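Local coordinates for protein EST1E (Clostridium proteoclasticum, PDB 2WTM) that probably hydrolyses feruloyl and related esters, as a promiscuous feruloyl esterase of the alpha/beta-hydrolase superfamily, at residues G10-D18 against L60-D71; K73-K81 against R166-A176. All blocks are in the same frame, centred on the assembly; numbering follows the deposited sequence.

Interaction 1. Residues G10-D18 against L60-D71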
# COMPACT_ATOMS: atom_id res chain seq x y z
N GLY A 10 7.76 0.61 -13.46
CA GLY A 10 7.28 0.93 -14.84
C GLY A 10 6.66 2.30 -15.11
O GLY A 10 6.19 2.58 -16.23
N ILE A 11 6.66 3.18 -14.12
CA ILE A 11 5.85 4.39 -14.18
C ILE A 11 6.78 5.60 -14.08
O ILE A 11 7.47 5.78 -13.08
CB ILE A 11 4.85 4.37 -13.01
CG1 ILE A 11 3.85 3.22 -13.17
CG2 ILE A 11 4.17 5.69 -12.73
CD1 ILE A 11 2.84 3.41 -14.27
N LYS A 12 6.74 6.48 -15.08
CA LYS A 12 7.46 7.71 -14.99
C LYS A 12 6.64 8.79 -14.27
O LYS A 12 5.52 9.12 -14.66
CB LYS A 12 7.75 8.18 -16.42
CG LYS A 12 8.75 7.30 -17.13
CD LYS A 12 9.33 7.95 -18.45
CE LYS A 12 10.56 7.19 -18.97
NZ LYS A 12 11.70 7.02 -17.98
N LEU A 13 7.25 9.40 -13.25
CA LEU A 13 6.65 10.49 -12.48
C LEU A 13 7.24 11.85 -12.91
O LEU A 13 8.45 12.10 -12.80
CB LEU A 13 6.91 10.25 -10.96
CG LEU A 13 6.43 8.89 -10.42
CD1 LEU A 13 6.99 8.82 -9.06
CD2 LEU A 13 4.96 8.82 -10.50
N ASN A 14 6.37 12.67 -13.45
CA ASN A 14 6.75 14.04 -13.81
C ASN A 14 7.07 14.84 -12.53
O ASN A 14 6.27 14.86 -11.62
CB ASN A 14 5.63 14.72 -14.50
CG ASN A 14 6.01 16.14 -14.98
OD1 ASN A 14 7.00 16.33 -15.72
ND2 ASN A 14 5.21 17.13 -14.55
N ALA A 15 8.12 15.60 -12.54
CA ALA A 15 8.44 16.42 -11.36
C ALA A 15 9.14 17.71 -11.75
O ALA A 15 9.83 17.75 -12.78
CB ALA A 15 9.28 15.65 -10.46
N TYR A 16 9.02 18.71 -10.88
CA TYR A 16 9.61 20.03 -11.14
C TYR A 16 10.53 20.31 -9.97
O TYR A 16 10.06 20.33 -8.82
CB TYR A 16 8.53 21.15 -11.20
CG TYR A 16 7.46 20.88 -12.25
CD1 TYR A 16 7.66 21.24 -13.59
CD2 TYR A 16 6.27 20.29 -11.92
CE1 TYR A 16 6.69 21.00 -14.54
CE2 TYR A 16 5.30 20.04 -12.86
CZ TYR A 16 5.52 20.38 -14.17
OH TYR A 16 4.55 20.18 -15.12
N LEU A 17 11.81 20.56 -10.24
CA LEU A 17 12.74 20.99 -9.23
C LEU A 17 12.94 22.49 -9.39
O LEU A 17 13.34 22.95 -10.49
CB LEU A 17 14.07 20.25 -9.41
CG LEU A 17 15.20 20.64 -8.46
CD1 LEU A 17 14.88 20.47 -6.98
CD2 LEU A 17 16.46 19.81 -8.86
N ASP A 18 12.66 23.24 -8.33
CA ASP A 18 12.89 24.69 -8.33
C ASP A 18 13.80 25.05 -7.22
O ASP A 18 13.62 24.65 -6.07
CB ASP A 18 11.61 25.46 -8.18
CG ASP A 18 10.74 25.39 -9.40
OD1 ASP A 18 10.91 26.22 -10.35
OD2 ASP A 18 9.90 24.47 -9.44
N LEU A 60 10.44 20.24 -4.75
CA LEU A 60 10.29 19.18 -5.74
C LEU A 60 8.82 18.88 -5.73
O LEU A 60 8.30 18.20 -4.82
CB LEU A 60 11.17 17.96 -5.44
CG LEU A 60 11.25 16.75 -6.39
CD1 LEU A 60 11.74 17.24 -7.77
CD2 LEU A 60 12.15 15.75 -5.81
N ARG A 61 8.12 19.43 -6.72
CA ARG A 61 6.75 19.15 -6.97
C ARG A 61 6.65 17.90 -7.81
O ARG A 61 7.25 17.83 -8.88
CB ARG A 61 6.03 20.33 -7.66
CG ARG A 61 5.91 21.63 -6.88
CD ARG A 61 5.44 22.76 -7.75
NE ARG A 61 6.48 23.14 -8.71
CZ ARG A 61 6.24 23.72 -9.87
NH1 ARG A 61 5.02 23.88 -10.25
NH2 ARG A 61 7.23 24.17 -10.65
N ALA A 62 5.88 16.87 -7.38
CA ALA A 62 5.80 15.62 -8.16
C ALA A 62 4.35 15.32 -8.46
O ALA A 62 3.48 15.37 -7.54
CB ALA A 62 6.38 14.47 -7.30
N ASP A 63 4.06 15.00 -9.71
CA ASP A 63 2.77 14.54 -10.16
C ASP A 63 2.71 13.02 -9.82
O ASP A 63 3.60 12.24 -10.17
CB ASP A 63 2.59 14.72 -11.66
CG ASP A 63 2.39 16.16 -12.07
OD1 ASP A 63 1.96 16.96 -11.20
OD2 ASP A 63 2.62 16.43 -13.29
N MET A 64 1.68 12.63 -9.10
CA MET A 64 1.49 11.25 -8.71
C MET A 64 0.89 10.42 -9.80
O MET A 64 0.42 10.89 -10.82
CB MET A 64 0.60 11.23 -7.44
CG MET A 64 1.19 12.08 -6.26
SD MET A 64 2.57 11.20 -5.52
CE MET A 64 4.01 11.84 -6.43
N TYR A 65 0.88 9.11 -9.59
CA TYR A 65 0.32 8.12 -10.55
C TYR A 65 -1.00 8.64 -11.07
O TYR A 65 -1.91 9.02 -10.31
CB TYR A 65 0.08 6.77 -9.83
CG TYR A 65 -0.39 5.67 -10.75
CD1 TYR A 65 0.48 4.59 -11.09
CD2 TYR A 65 -1.66 5.63 -11.23
CE1 TYR A 65 0.06 3.54 -11.93
CE2 TYR A 65 -2.11 4.57 -12.07
CZ TYR A 65 -1.23 3.58 -12.43
OH TYR A 65 -1.60 2.51 -13.17
N GLY A 66 -1.15 8.66 -12.39
CA GLY A 66 -2.44 8.96 -12.99
C GLY A 66 -2.87 10.42 -12.98
O GLY A 66 -4.04 10.71 -13.28
N HIS A 67 -1.91 11.32 -12.66
CA HIS A 67 -2.17 12.73 -12.46
C HIS A 67 -1.17 13.53 -13.21
O HIS A 67 -0.04 13.10 -13.49
CB HIS A 67 -2.11 13.07 -10.98
CG HIS A 67 -3.33 12.61 -10.24
ND1 HIS A 67 -3.61 11.26 -10.01
CD2 HIS A 67 -4.36 13.30 -9.72
CE1 HIS A 67 -4.76 11.17 -9.37
NE2 HIS A 67 -5.23 12.40 -9.16
N GLY A 68 -1.64 14.71 -13.62
CA GLY A 68 -0.71 15.65 -14.23
C GLY A 68 -0.03 15.03 -15.42
O GLY A 68 -0.72 14.40 -16.25
N LYS A 69 1.28 15.18 -15.51
CA LYS A 69 2.02 14.62 -16.66
C LYS A 69 2.70 13.33 -16.35
O LYS A 69 3.63 12.93 -17.05
CB LYS A 69 3.04 15.64 -17.21
CG LYS A 69 2.47 17.00 -17.58
CD LYS A 69 3.56 18.05 -17.61
CE LYS A 69 3.05 19.48 -17.89
NZ LYS A 69 4.23 20.48 -17.95
N SER A 70 2.26 12.65 -15.28
CA SER A 70 2.83 11.36 -14.98
C SER A 70 2.13 10.23 -15.73
O SER A 70 1.09 10.43 -16.29
CB SER A 70 2.83 11.11 -13.48
OG SER A 70 3.72 11.98 -12.83
N ASP A 71 2.80 9.06 -15.78
CA ASP A 71 2.21 7.86 -16.35
C ASP A 71 1.02 7.38 -15.48
O ASP A 71 0.87 7.81 -14.34
CB ASP A 71 3.24 6.73 -16.46
CG ASP A 71 4.30 6.97 -17.58
OD1 ASP A 71 3.94 7.75 -18.51
OD2 ASP A 71 5.34 6.29 -17.55
O HOH W 1 4.62 3.42 -17.90
O HOH W 2 9.20 22.87 -7.59
O HOH W 3 2.25 19.17 -13.95
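Tyr16 and Arg61 face each other as a hydrogen-bonded antiparallel pair, Tyr16 N giving to Arg61 O at 2.8 Å and Arg61 N to Tyr16 O at 3.0 Å. Their side chains leave the same face of the sheet; Tyr16 CB and CG lie over one face of the Arg61 guanidinium, CG 3.7 Å above the guanidinium plane and offset toward its rim, with ring and guanidinium planes 27° apart. A bend at chi3 (-70°) brings the head to Asp18 on the partner strand, where Arg61 NH2 meets Asp18 OD2 on the syn side at 2.9 Å, a salt bridge. At the far end of the phenol, the extended chain of Lys69 brings NZ to Tyr16 OH in the ring plane. Beyond the paired strands, side chains join the backbone bonds Asp63 N to Asn14 O and Asp71 N to Lys12 O. Asp63 OD2 takes Asn14 ND2 at 3.0 Å and Lys69 N from opposite faces of its carboxylate, which should fix its rotation, while OD1 goes to Ser40. Ser70 OG, itself donating to Asp63 O, receives Asn14 N at 2.8 Å, and Asp71 OD2 receives Lys12 N at 2.8 Å. Ile11 CD1 packs on Tyr65 CE1, in the type II turn from Met64 to His67. Strand 11-18 lies between strands 3-8 and 58-62 of the central sheet; Leu60 and Met64 face helix 79-93, and Arg61 helix 43-54.

Interaction 2. Residues K73-K81 against R166-A176; sequences KFEDHTLFK and RKLKGNYVRVA
The Phe74 ring is sandwiched: Arg166 CD sits over the centre of one face, a CH-pi contact 3.9 Å from the centroid, and His77 ND1 lies off-centre over the other. Lys167 O approaches the ring edge in plane, 3.2 Å from Phe74 CD2. The imidazole of His77 receives the edge of Tyr172 on its face, an offset edge-to-face pair with planes 70° apart. It is held in place by ND1, which donates within the ring plane to Phe74 O at 2.8 Å, and by NE2, which pairs with Gln109. Further along, Val175 CG1 presses on the face of Phe80, 3.4 Å from CD1; a chi1 of 167° sets this methyl anti to the backbone N, and CG2 meets Thr78 CB. Polar bonds fasten the other end: Lys169 N donates to a lone pair of Glu75 O at 3.0 Å, and the outstretched Lys169 side chain carries NZ to the syn lone pair of Asp76 OD1 at 2.8 Å, a salt bridge. Thr78 OG1 accepts from Lys81 N, an N-cap on helix 79-93. A strand-helix insertion is thereby seated against the start of a core helix, consistent with the lid or cap of alpha/beta-hydrolases.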
# COMPACT_ATOMS: atom_id res chain seq x y z
N LYS A 73 -3.23 5.76 -15.57
CA LYS A 73 -4.57 6.30 -15.74
C LYS A 73 -5.14 6.66 -14.37
O LYS A 73 -4.98 5.87 -13.39
CB LYS A 73 -5.53 5.24 -16.37
CG LYS A 73 -5.23 4.83 -17.80
CD LYS A 73 -6.29 3.70 -18.25
CE LYS A 73 -6.15 3.26 -19.71
N PHE A 74 -5.84 7.77 -14.32
CA PHE A 74 -6.44 8.22 -13.09
C PHE A 74 -7.24 7.10 -12.43
O PHE A 74 -7.18 6.90 -11.20
CB PHE A 74 -7.38 9.41 -13.41
CG PHE A 74 -8.16 9.85 -12.27
CD1 PHE A 74 -7.62 10.76 -11.36
CD2 PHE A 74 -9.43 9.30 -11.99
CE1 PHE A 74 -8.35 11.15 -10.25
CE2 PHE A 74 -10.18 9.71 -10.86
CZ PHE A 74 -9.62 10.63 -10.01
N GLU A 75 -7.97 6.36 -13.26
CA GLU A 75 -8.85 5.34 -12.70
C GLU A 75 -8.11 4.25 -11.95
O GLU A 75 -8.75 3.57 -11.14
CB GLU A 75 -9.72 4.70 -13.81
CG GLU A 75 -8.98 3.88 -14.80
CD GLU A 75 -9.77 3.68 -16.11
OE1 GLU A 75 -9.95 4.65 -16.87
OE2 GLU A 75 -10.19 2.54 -16.35
N ASP A 76 -6.86 4.05 -12.27
CA ASP A 76 -6.10 2.94 -11.67
C ASP A 76 -5.27 3.43 -10.50
O ASP A 76 -4.43 2.68 -9.98
CB ASP A 76 -5.17 2.38 -12.73
CG ASP A 76 -5.91 1.62 -13.79
OD1 ASP A 76 -6.81 0.88 -13.45
OD2 ASP A 76 -5.59 1.77 -14.99
N HIS A 77 -5.37 4.70 -10.12
CA HIS A 77 -4.55 5.19 -8.95
C HIS A 77 -5.17 4.74 -7.67
O HIS A 77 -6.37 4.54 -7.58
CB HIS A 77 -4.38 6.69 -8.99
CG HIS A 77 -5.32 7.51 -8.17
ND1 HIS A 77 -6.51 8.01 -8.67
CD2 HIS A 77 -5.19 8.03 -6.92
CE1 HIS A 77 -7.08 8.79 -7.75
NE2 HIS A 77 -6.30 8.81 -6.67
N THR A 78 -4.32 4.54 -6.63
CA THR A 78 -4.76 4.21 -5.30
C THR A 78 -3.73 4.91 -4.39
O THR A 78 -2.62 5.32 -4.76
CB THR A 78 -4.72 2.71 -4.95
OG1 THR A 78 -3.36 2.28 -4.78
CG2 THR A 78 -5.44 1.83 -6.00
N LEU A 79 -4.04 4.95 -3.13
CA LEU A 79 -3.12 5.51 -2.12
C LEU A 79 -1.86 4.66 -1.97
O LEU A 79 -0.80 5.18 -1.58
CB LEU A 79 -3.80 5.68 -0.74
CG LEU A 79 -4.77 6.87 -0.74
CD1 LEU A 79 -5.68 6.80 0.50
CD2 LEU A 79 -4.08 8.15 -0.82
N PHE A 80 -1.95 3.34 -2.18
CA PHE A 80 -0.70 2.49 -2.12
C PHE A 80 0.22 2.95 -3.29
O PHE A 80 1.42 3.07 -3.11
CB PHE A 80 -1.00 1.04 -2.27
CG PHE A 80 -1.48 0.36 -1.03
CD1 PHE A 80 -1.70 0.98 0.16
CD2 PHE A 80 -1.80 -1.00 -1.13
CE1 PHE A 80 -2.20 0.27 1.27
CE2 PHE A 80 -2.27 -1.70 -0.05
CZ PHE A 80 -2.49 -1.06 1.14
N LYS A 81 -0.36 3.14 -4.49
CA LYS A 81 0.49 3.63 -5.59
C LYS A 81 1.12 4.98 -5.28
O LYS A 81 2.33 5.17 -5.52
CB LYS A 81 -0.28 3.67 -6.89
CG LYS A 81 -0.74 2.27 -7.30
CD LYS A 81 -1.39 2.21 -8.70
CE LYS A 81 -2.05 0.83 -9.01
NZ LYS A 81 -2.46 0.75 -10.47
N ARG A 166 -14.44 11.73 -14.92
CA ARG A 166 -13.40 10.77 -14.59
C ARG A 166 -14.07 9.48 -14.11
O ARG A 166 -15.26 9.44 -13.72
CB ARG A 166 -12.55 11.31 -13.46
CG ARG A 166 -11.63 12.41 -13.97
CD ARG A 166 -10.92 13.03 -12.85
NE ARG A 166 -9.92 13.97 -13.35
CZ ARG A 166 -10.15 15.27 -13.44
NH1 ARG A 166 -11.29 15.82 -13.00
NH2 ARG A 166 -9.18 16.07 -13.92
N LYS A 167 -13.27 8.43 -14.08
CA LYS A 167 -13.68 7.13 -13.63
C LYS A 167 -12.67 6.69 -12.56
O LYS A 167 -11.51 6.96 -12.68
CB LYS A 167 -13.58 6.13 -14.78
CG LYS A 167 -14.37 6.38 -16.04
CD LYS A 167 -14.08 5.26 -17.04
CE LYS A 167 -14.95 5.27 -18.30
NZ LYS A 167 -14.57 4.06 -19.13
N LEU A 168 -13.12 5.92 -11.60
CA LEU A 168 -12.22 5.44 -10.56
C LEU A 168 -12.58 3.99 -10.25
O LEU A 168 -13.71 3.72 -9.84
CB LEU A 168 -12.30 6.32 -9.34
CG LEU A 168 -11.36 6.01 -8.17
CD1 LEU A 168 -9.89 6.33 -8.66
CD2 LEU A 168 -11.72 6.78 -6.93
N LYS A 169 -11.60 3.07 -10.30
CA LYS A 169 -11.87 1.68 -9.92
C LYS A 169 -12.07 1.54 -8.43
O LYS A 169 -11.50 2.25 -7.62
CB LYS A 169 -10.76 0.76 -10.41
CG LYS A 169 -10.69 0.64 -11.91
CD LYS A 169 -9.63 -0.25 -12.37
CE LYS A 169 -9.73 -0.35 -13.95
NZ LYS A 169 -8.49 -1.06 -14.46
N GLY A 170 -12.93 0.60 -8.03
CA GLY A 170 -13.20 0.44 -6.58
C GLY A 170 -12.01 -0.07 -5.82
O GLY A 170 -11.99 0.05 -4.59
N ASN A 171 -10.96 -0.48 -6.52
CA ASN A 171 -9.71 -0.81 -5.84
C ASN A 171 -9.21 0.41 -5.01
O ASN A 171 -8.59 0.24 -3.96
CB ASN A 171 -8.59 -1.13 -6.86
CG ASN A 171 -8.81 -2.47 -7.56
OD1 ASN A 171 -9.66 -3.26 -7.09
ND2 ASN A 171 -8.13 -2.71 -8.67
N TYR A 172 -9.43 1.63 -5.49
CA TYR A 172 -9.06 2.83 -4.71
C TYR A 172 -9.67 2.66 -3.28
O TYR A 172 -8.96 2.90 -2.29
CB TYR A 172 -9.56 4.13 -5.39
CG TYR A 172 -9.27 5.36 -4.54
CD1 TYR A 172 -8.28 6.22 -4.83
CD2 TYR A 172 -10.01 5.62 -3.41
CE1 TYR A 172 -7.99 7.28 -4.01
CE2 TYR A 172 -9.74 6.66 -2.57
CZ TYR A 172 -8.74 7.52 -2.89
OH TYR A 172 -8.45 8.62 -2.07
N VAL A 173 -10.95 2.33 -3.21
CA VAL A 173 -11.67 2.13 -1.94
C VAL A 173 -11.17 0.92 -1.13
O VAL A 173 -10.93 1.04 0.06
CB VAL A 173 -13.21 2.03 -2.13
CG1 VAL A 173 -13.97 1.83 -0.81
CG2 VAL A 173 -13.68 3.30 -2.91
N ARG A 174 -10.97 -0.21 -1.81
CA ARG A 174 -10.39 -1.41 -1.16
C ARG A 174 -9.10 -1.11 -0.43
O ARG A 174 -8.86 -1.56 0.66
CB ARG A 174 -10.22 -2.51 -2.17
CG ARG A 174 -11.49 -2.94 -2.87
CD ARG A 174 -11.34 -4.10 -3.75
NE ARG A 174 -12.58 -4.45 -4.43
CZ ARG A 174 -13.49 -5.28 -3.95
NH1 ARG A 174 -13.29 -5.86 -2.78
NH2 ARG A 174 -14.59 -5.56 -4.63
N VAL A 175 -8.24 -0.30 -1.09
CA VAL A 175 -6.98 0.11 -0.50
C VAL A 175 -7.18 1.11 0.62
O VAL A 175 -6.61 1.02 1.69
CB VAL A 175 -6.06 0.69 -1.60
CG1 VAL A 175 -4.89 1.42 -1.00
CG2 VAL A 175 -5.62 -0.40 -2.57
N ALA A 176 -7.97 2.13 0.38
CA ALA A 176 -8.17 3.20 1.35
C ALA A 176 -8.68 2.66 2.68
O ALA A 176 -8.32 3.13 3.77
CB ALA A 176 -9.13 4.26 0.83
O HOH W 4 -6.51 0.26 -16.86
O HOH W 5 -6.79 4.48 -2.34

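From the N terminus, strand 3-8 is followed by strand 11-18, and the chain passes through strand 27-33 and helix 43-54 before residues 60-71 return to 11-18, closing interaction 1 across 41 intervening residues. Only then does interaction 2 open, at residues 73-81, and it closes after 84 intervening residues at 166-176, so the two loops follow in series and neither nest nor cross. Their junction is short: the turn after strand 58-62 leads through residues 73-78 into helix 79-93; Gly66 and His67 pack on Phe74, and Tyr65 on Lys73 and Lys81. Together the contacts join the antiparallel side of the central sheet to strand 166-169 and helix 171-176, and both touch the second subunit.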